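Local coordinates for nodulation protein S (Bradyrhizobium sp., PDB 3OFK) that probably methylates nitrogen as an S-adenosylmethionine-dependent methyltransferase in the synthesis of nodulation factors, and binds S-adenosyl-L-homocysteine, at residues Leu21-Pro26 with Met82-Arg88; Arg75-Val81 with Ile99-Asp105. One frame throughout, in Å; residues are numbered along the deposited sequence.

Interaction 1: Leu21-Pro26 with Met82-Arg88; sequences LANDDP and MPRAIGR. With SAH (S-adenosyl-L-homocysteine), chain E.
L21-P26 is the irregular turn into which helix 13-21 runs out. N23 is extended (phi/psi -69/145) and D24 helical (-47/-47), which turns the carbonyls toward R88. Segment M82-R88 starts at the N-cap, M82, and is helical from P83. A85 N bonds M82 O (2.8 Å). The backbones come nearest at L21 and A85, with CA atoms 6.6 Å apart. L21 (chi1 m, chi2 t) lays its side chain on the start of the helix. L21 CD1 is 3.6 Å from M82 CB, L21 CD2 3.9 Å from A85 CB, and L21 CB 3.9 Å from R84 CG. From R88 (chi1 m, chi2 t, chi3 p), NH1 donates to L21 O (2.8 Å) and N23 O (2.5 Å), and NH2 to D24 O (2.8 Å). The carbonyls lie near the guanidinium plane; P26 sits over one face, with CG 3.5 Å from R88 NH1. M82 CG is 3.2 Å from SAH O2', and A85 CB 3.8 Å from SAH O3'. This packs the N-terminal region on the helix after strand 73-80, where M82 and A85 line the SAH ribose pocket. One arginine binds three main-chain oxygens: the polar link is made through carbonyls rather than a carboxylate.

Interaction 2: Arg75-Val81 with Ile99-Asp105; sequences RLTVIDV and ISWAATD. With SAH (S-adenosyl-L-homocysteine), chain E.
V78 and W101 form the apolar centre. V78 (chi1 t) brings CG1 to 3.4 Å from W101 CZ3. V78 CG2 makes a CH-pi contact over the W101 face, 4.2 Å from the centroid of its six-membered ring. V78 CG2 lies 3.9 Å from I99 CG2, and L76 CD2 4.2 Å from I99 CD1. On the opposite sheet face, I79 CG2 meets A102 CB at 4.1 Å. Strands 76-80 and 99-103 run parallel (closest approach of the axes 4.6 Å, crossing angle -19°). L76 pairs with I99, T77 with S100, V78 with W101 and I79 with A102. The backbone ladder is S100 N to L76 O (2.8 Å), V78 N to S100 O (2.8 Å), A102 N to V78 O (2.9 Å) and D80 N to A102 O (3.1 Å). A weak bond follows, T104 N to D80 O (2.9 Å), where A103 centres an inverse gamma turn. At the C-terminal ends of the strands, D80 OD1 and OD2 accept SAH O2' (2.7 Å) and O3' (2.5 Å). D105 OD1 accepts SAH N6 (3.0 Å) and the L107 amide. An acidic residue gripping the ribose here is characteristic of Rossmann-like methyltransferases. The pair belongs to a beta-alpha-beta unit: 99-103 is an edge strand, and 52-58 lies on the other side of 73-80. W101 packs against T66 of helix 64-69 and A89 and C90 of helix 83-92.

From the N terminus, segment 21-26 comes first, at the end of helix 13-21. Strand 73-80 follows much later and leads into helix 83-92, where interaction 1 closes a long loop of chain. The helix then returns the chain to strand 99-103, and interaction 2 closes the shorter beta-alpha-beta loop. The segments alternate, so the two contacts cross rather than nest. They touch directly: A85 CB lies 3.3 Å from D80 CG, and I86 CG2 lies 3.7 Å from W101 CB. Together they tie the N-terminal region to helix 83-92 and that helix to the sheet edge. Both contacts thus meet at the SAH pocket.

Interaction 1: Leu21-Pro26 with Met82-Arg88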
# COMPACT_ATOMS: atom_id res chain seq x y z
N LEU A 21 1.67 -4.31 14.59
CA LEU A 21 3.13 -4.25 14.42
C LEU A 21 3.93 -4.93 15.57
O LEU A 21 5.14 -5.13 15.44
CB LEU A 21 3.58 -2.81 14.22
CG LEU A 21 3.18 -2.22 12.85
CD1 LEU A 21 3.19 -0.74 12.90
CD2 LEU A 21 4.06 -2.78 11.68
N ALA A 22 3.25 -5.26 16.66
CA ALA A 22 3.82 -5.98 17.79
C ALA A 22 3.60 -7.49 17.69
O ALA A 22 4.19 -8.25 18.45
CB ALA A 22 3.25 -5.47 19.08
N ASN A 23 2.75 -7.91 16.75
CA ASN A 23 2.60 -9.33 16.41
C ASN A 23 3.87 -9.83 15.73
O ASN A 23 4.49 -9.08 14.99
CB ASN A 23 1.38 -9.55 15.47
CG ASN A 23 0.02 -9.36 16.19
OD1 ASN A 23 -0.07 -9.55 17.40
ND2 ASN A 23 -1.01 -8.98 15.43
N ASP A 24 4.24 -11.09 15.99
CA ASP A 24 5.30 -11.79 15.25
C ASP A 24 5.14 -11.60 13.73
O ASP A 24 6.11 -11.29 13.04
CB ASP A 24 5.34 -13.30 15.55
CG ASP A 24 5.69 -13.63 17.03
OD1 ASP A 24 5.92 -12.69 17.82
OD2 ASP A 24 5.72 -14.83 17.41
N ASP A 25 3.93 -11.79 13.21
CA ASP A 25 3.65 -11.66 11.77
C ASP A 25 2.53 -10.63 11.61
O ASP A 25 1.35 -10.98 11.66
CB ASP A 25 3.25 -13.03 11.20
CG ASP A 25 3.00 -13.03 9.69
OD1 ASP A 25 3.49 -12.14 8.96
OD2 ASP A 25 2.30 -13.96 9.23
N PRO A 26 2.90 -9.35 11.45
CA PRO A 26 1.85 -8.32 11.34
C PRO A 26 0.93 -8.56 10.17
O PRO A 26 1.40 -8.81 9.06
CB PRO A 26 2.65 -7.04 11.16
CG PRO A 26 3.93 -7.31 11.91
CD PRO A 26 4.24 -8.74 11.52
N MET A 82 4.00 4.74 11.11
CA MET A 82 4.47 4.10 12.33
C MET A 82 5.98 3.88 12.39
O MET A 82 6.50 3.02 11.67
CB MET A 82 3.78 2.75 12.50
CG MET A 82 2.23 2.83 12.55
SD MET A 82 1.61 3.94 13.82
CE MET A 82 1.96 3.00 15.29
N PRO A 83 6.69 4.60 13.28
CA PRO A 83 8.11 4.23 13.43
C PRO A 83 8.42 2.74 13.61
O PRO A 83 9.41 2.27 13.06
CB PRO A 83 8.54 5.03 14.66
CG PRO A 83 7.63 6.23 14.67
CD PRO A 83 6.31 5.71 14.16
N ARG A 84 7.60 1.99 14.38
CA ARG A 84 7.81 0.54 14.53
C ARG A 84 7.80 -0.21 13.17
O ARG A 84 8.55 -1.19 13.02
CB ARG A 84 6.81 -0.08 15.53
CG ARG A 84 6.95 -1.61 15.78
CD ARG A 84 8.02 -1.98 16.79
NE ARG A 84 9.19 -2.69 16.24
CZ ARG A 84 10.45 -2.21 16.18
NH1 ARG A 84 10.78 -0.98 16.60
NH2 ARG A 84 11.41 -2.99 15.68
N ALA A 85 7.05 0.29 12.17
CA ALA A 85 7.02 -0.33 10.84
C ALA A 85 8.38 -0.12 10.12
O ALA A 85 8.97 -1.07 9.59
CB ALA A 85 5.87 0.20 10.00
N ILE A 86 8.87 1.12 10.16
CA ILE A 86 10.20 1.42 9.61
C ILE A 86 11.26 0.53 10.29
O ILE A 86 12.08 -0.08 9.61
CB ILE A 86 10.59 2.92 9.81
CG1 ILE A 86 9.49 3.88 9.26
CG2 ILE A 86 11.98 3.22 9.26
CD1 ILE A 86 9.06 3.63 7.87
N GLY A 87 11.22 0.39 11.60
CA GLY A 87 12.24 -0.35 12.31
C GLY A 87 12.30 -1.82 11.91
O GLY A 87 13.38 -2.37 11.64
N ARG A 88 11.14 -2.47 11.91
CA ARG A 88 11.02 -3.89 11.51
C ARG A 88 11.40 -4.13 10.03
O ARG A 88 12.15 -5.09 9.72
CB ARG A 88 9.61 -4.39 11.83
CG ARG A 88 9.35 -4.55 13.32
CD ARG A 88 8.08 -5.32 13.59
NE ARG A 88 8.24 -6.74 13.24
CZ ARG A 88 7.41 -7.71 13.61
NH1 ARG A 88 6.36 -7.46 14.40
NH2 ARG A 88 7.68 -8.96 13.23
N SAH E . 1.55 -2.22 1.80
CA SAH E . 1.87 -3.40 2.59
CB SAH E . 1.52 -3.16 4.05
CG SAH E . 0.06 -2.99 4.45
SD SAH E . -0.25 -2.94 6.25
C SAH E . 1.20 -4.69 2.08
O SAH E . 0.27 -4.64 1.27
OXT SAH E . 1.57 -5.79 2.48
C5' SAH E . -0.53 -1.14 6.33
C4' SAH E . 0.66 -0.24 6.61
O4' SAH E . 0.27 1.12 6.38
C3' SAH E . 1.18 -0.31 8.05
O3' SAH E . 2.61 -0.36 8.05
C2' SAH E . 0.65 1.00 8.67
O2' SAH E . 1.47 1.46 9.71
C1' SAH E . 0.70 1.91 7.47
N9 SAH E . -0.12 3.14 7.50
C8 SAH E . -1.39 3.29 7.98
N7 SAH E . -1.78 4.57 7.76
C5 SAH E . -0.79 5.23 7.14
C6 SAH E . -0.74 6.54 6.67
N6 SAH E . -1.79 7.37 6.92
N1 SAH E . 0.41 6.97 6.06
C2 SAH E . 1.47 6.08 5.87
N3 SAH E . 1.38 4.76 6.32
C4 SAH E . 0.26 4.34 6.94

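Interaction 2: Arg75-Val81 with Ile99-Asp105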
# COMPACT_ATOMS: atom_id res chain seq x y z
N ARG A 75 16.49 2.85 -7.01
CA ARG A 75 16.28 3.49 -5.70
C ARG A 75 14.87 3.20 -5.23
O ARG A 75 13.92 3.17 -6.03
CB ARG A 75 16.51 5.01 -5.80
CG ARG A 75 17.95 5.41 -6.05
CD ARG A 75 18.16 6.95 -6.00
NE ARG A 75 18.00 7.50 -4.64
CZ ARG A 75 16.98 8.24 -4.20
NH1 ARG A 75 15.98 8.61 -5.00
NH2 ARG A 75 16.98 8.65 -2.94
N LEU A 76 14.72 3.01 -3.92
CA LEU A 76 13.42 2.78 -3.27
C LEU A 76 13.31 3.71 -2.06
O LEU A 76 14.25 3.80 -1.24
CB LEU A 76 13.26 1.32 -2.80
CG LEU A 76 11.97 0.84 -2.10
CD1 LEU A 76 10.67 1.11 -2.96
CD2 LEU A 76 12.04 -0.58 -1.67
N THR A 77 12.18 4.41 -1.96
CA THR A 77 11.78 5.15 -0.77
C THR A 77 10.56 4.47 -0.15
O THR A 77 9.64 4.03 -0.85
CB THR A 77 11.51 6.63 -1.18
OG1 THR A 77 12.71 7.12 -1.77
CG2 THR A 77 11.04 7.54 0.01
N VAL A 78 10.54 4.42 1.18
CA VAL A 78 9.45 3.74 1.90
C VAL A 78 8.93 4.69 3.03
O VAL A 78 9.72 5.25 3.81
CB VAL A 78 9.96 2.48 2.54
CG1 VAL A 78 8.83 1.75 3.35
CG2 VAL A 78 10.56 1.53 1.52
N ILE A 79 7.63 4.94 3.08
CA ILE A 79 7.08 5.77 4.12
C ILE A 79 6.11 4.92 4.90
O ILE A 79 5.56 3.95 4.41
CB ILE A 79 6.48 7.11 3.64
CG1 ILE A 79 5.19 6.94 2.84
CG2 ILE A 79 7.53 7.89 2.77
CD1 ILE A 79 4.24 8.12 2.94
N ASP A 80 5.98 5.27 6.16
CA ASP A 80 5.04 4.66 7.04
C ASP A 80 4.80 5.59 8.23
O ASP A 80 5.71 6.22 8.77
CB ASP A 80 5.56 3.32 7.54
CG ASP A 80 4.43 2.44 8.02
OD1 ASP A 80 3.78 2.76 9.07
OD2 ASP A 80 4.12 1.48 7.28
N VAL A 81 3.54 5.69 8.62
CA VAL A 81 3.15 6.55 9.70
C VAL A 81 3.67 6.03 11.05
O VAL A 81 3.78 6.78 12.01
CB VAL A 81 1.63 6.67 9.74
CG1 VAL A 81 1.01 5.41 10.35
CG2 VAL A 81 1.24 7.90 10.52
N ILE A 99 17.81 1.85 -0.20
CA ILE A 99 16.46 2.12 0.36
C ILE A 99 16.52 3.33 1.33
O ILE A 99 17.46 3.41 2.14
CB ILE A 99 15.86 0.90 1.10
CG1 ILE A 99 15.98 -0.38 0.25
CG2 ILE A 99 14.40 1.18 1.54
CD1 ILE A 99 15.24 -1.62 0.84
N SER A 100 15.55 4.26 1.21
CA SER A 100 15.36 5.42 2.09
C SER A 100 14.07 5.22 2.85
O SER A 100 13.12 4.68 2.27
CB SER A 100 15.14 6.68 1.24
OG SER A 100 16.38 7.23 0.93
N TRP A 101 13.98 5.73 4.09
CA TRP A 101 12.76 5.62 4.87
C TRP A 101 12.35 6.94 5.49
O TRP A 101 13.17 7.82 5.82
CB TRP A 101 12.90 4.57 5.98
CG TRP A 101 13.56 3.29 5.56
CD1 TRP A 101 14.90 3.07 5.34
CD2 TRP A 101 12.91 2.02 5.37
NE1 TRP A 101 15.11 1.76 5.00
CE2 TRP A 101 13.91 1.10 5.03
CE3 TRP A 101 11.58 1.59 5.45
CZ2 TRP A 101 13.62 -0.26 4.75
CZ3 TRP A 101 11.30 0.26 5.20
CH2 TRP A 101 12.32 -0.64 4.83
N ALA A 102 11.05 7.05 5.72
CA ALA A 102 10.51 8.19 6.48
C ALA A 102 9.29 7.77 7.30
O ALA A 102 8.41 7.12 6.79
CB ALA A 102 10.19 9.35 5.53
N ALA A 103 9.28 8.11 8.60
CA ALA A 103 8.16 7.84 9.45
C ALA A 103 7.26 9.05 9.32
O ALA A 103 7.45 10.07 9.99
CB ALA A 103 8.60 7.61 10.94
N THR A 104 6.36 8.99 8.35
CA THR A 104 5.43 10.10 8.11
C THR A 104 4.14 9.53 7.57
O THR A 104 4.11 8.49 6.91
CB THR A 104 5.96 11.11 7.05
OG1 THR A 104 7.34 11.39 7.29
CG2 THR A 104 5.21 12.43 7.11
N ASP A 105 3.09 10.26 7.84
CA ASP A 105 1.79 10.01 7.30
C ASP A 105 1.83 10.44 5.83
O ASP A 105 2.49 11.43 5.46
CB ASP A 105 0.79 10.85 8.10
CG ASP A 105 -0.64 10.48 7.83
OD1 ASP A 105 -0.99 10.21 6.66
OD2 ASP A 105 -1.39 10.47 8.80
N SAH E . 1.55 -2.22 1.80
CA SAH E . 1.87 -3.40 2.59
CB SAH E . 1.52 -3.16 4.05
CG SAH E . 0.06 -2.99 4.45
SD SAH E . -0.25 -2.94 6.25
C SAH E . 1.20 -4.69 2.08
O SAH E . 0.27 -4.64 1.27
OXT SAH E . 1.57 -5.79 2.48
C5' SAH E . -0.53 -1.14 6.33
C4' SAH E . 0.66 -0.24 6.61
O4' SAH E . 0.27 1.12 6.38
C3' SAH E . 1.18 -0.31 8.05
O3' SAH E . 2.61 -0.36 8.05
C2' SAH E . 0.65 1.00 8.67
O2' SAH E . 1.47 1.46 9.71
C1' SAH E . 0.70 1.91 7.47
N9 SAH E . -0.12 3.14 7.50
C8 SAH E . -1.39 3.29 7.98
N7 SAH E . -1.78 4.57 7.76
C5 SAH E . -0.79 5.23 7.14
C6 SAH E . -0.74 6.54 6.67
N6 SAH E . -1.79 7.37 6.92
N1 SAH E . 0.41 6.97 6.06
C2 SAH E . 1.47 6.08 5.87
N3 SAH E . 1.38 4.76 6.32
C4 SAH E . 0.26 4.34 6.94
O HOH W 1 16.06 6.20 -1.76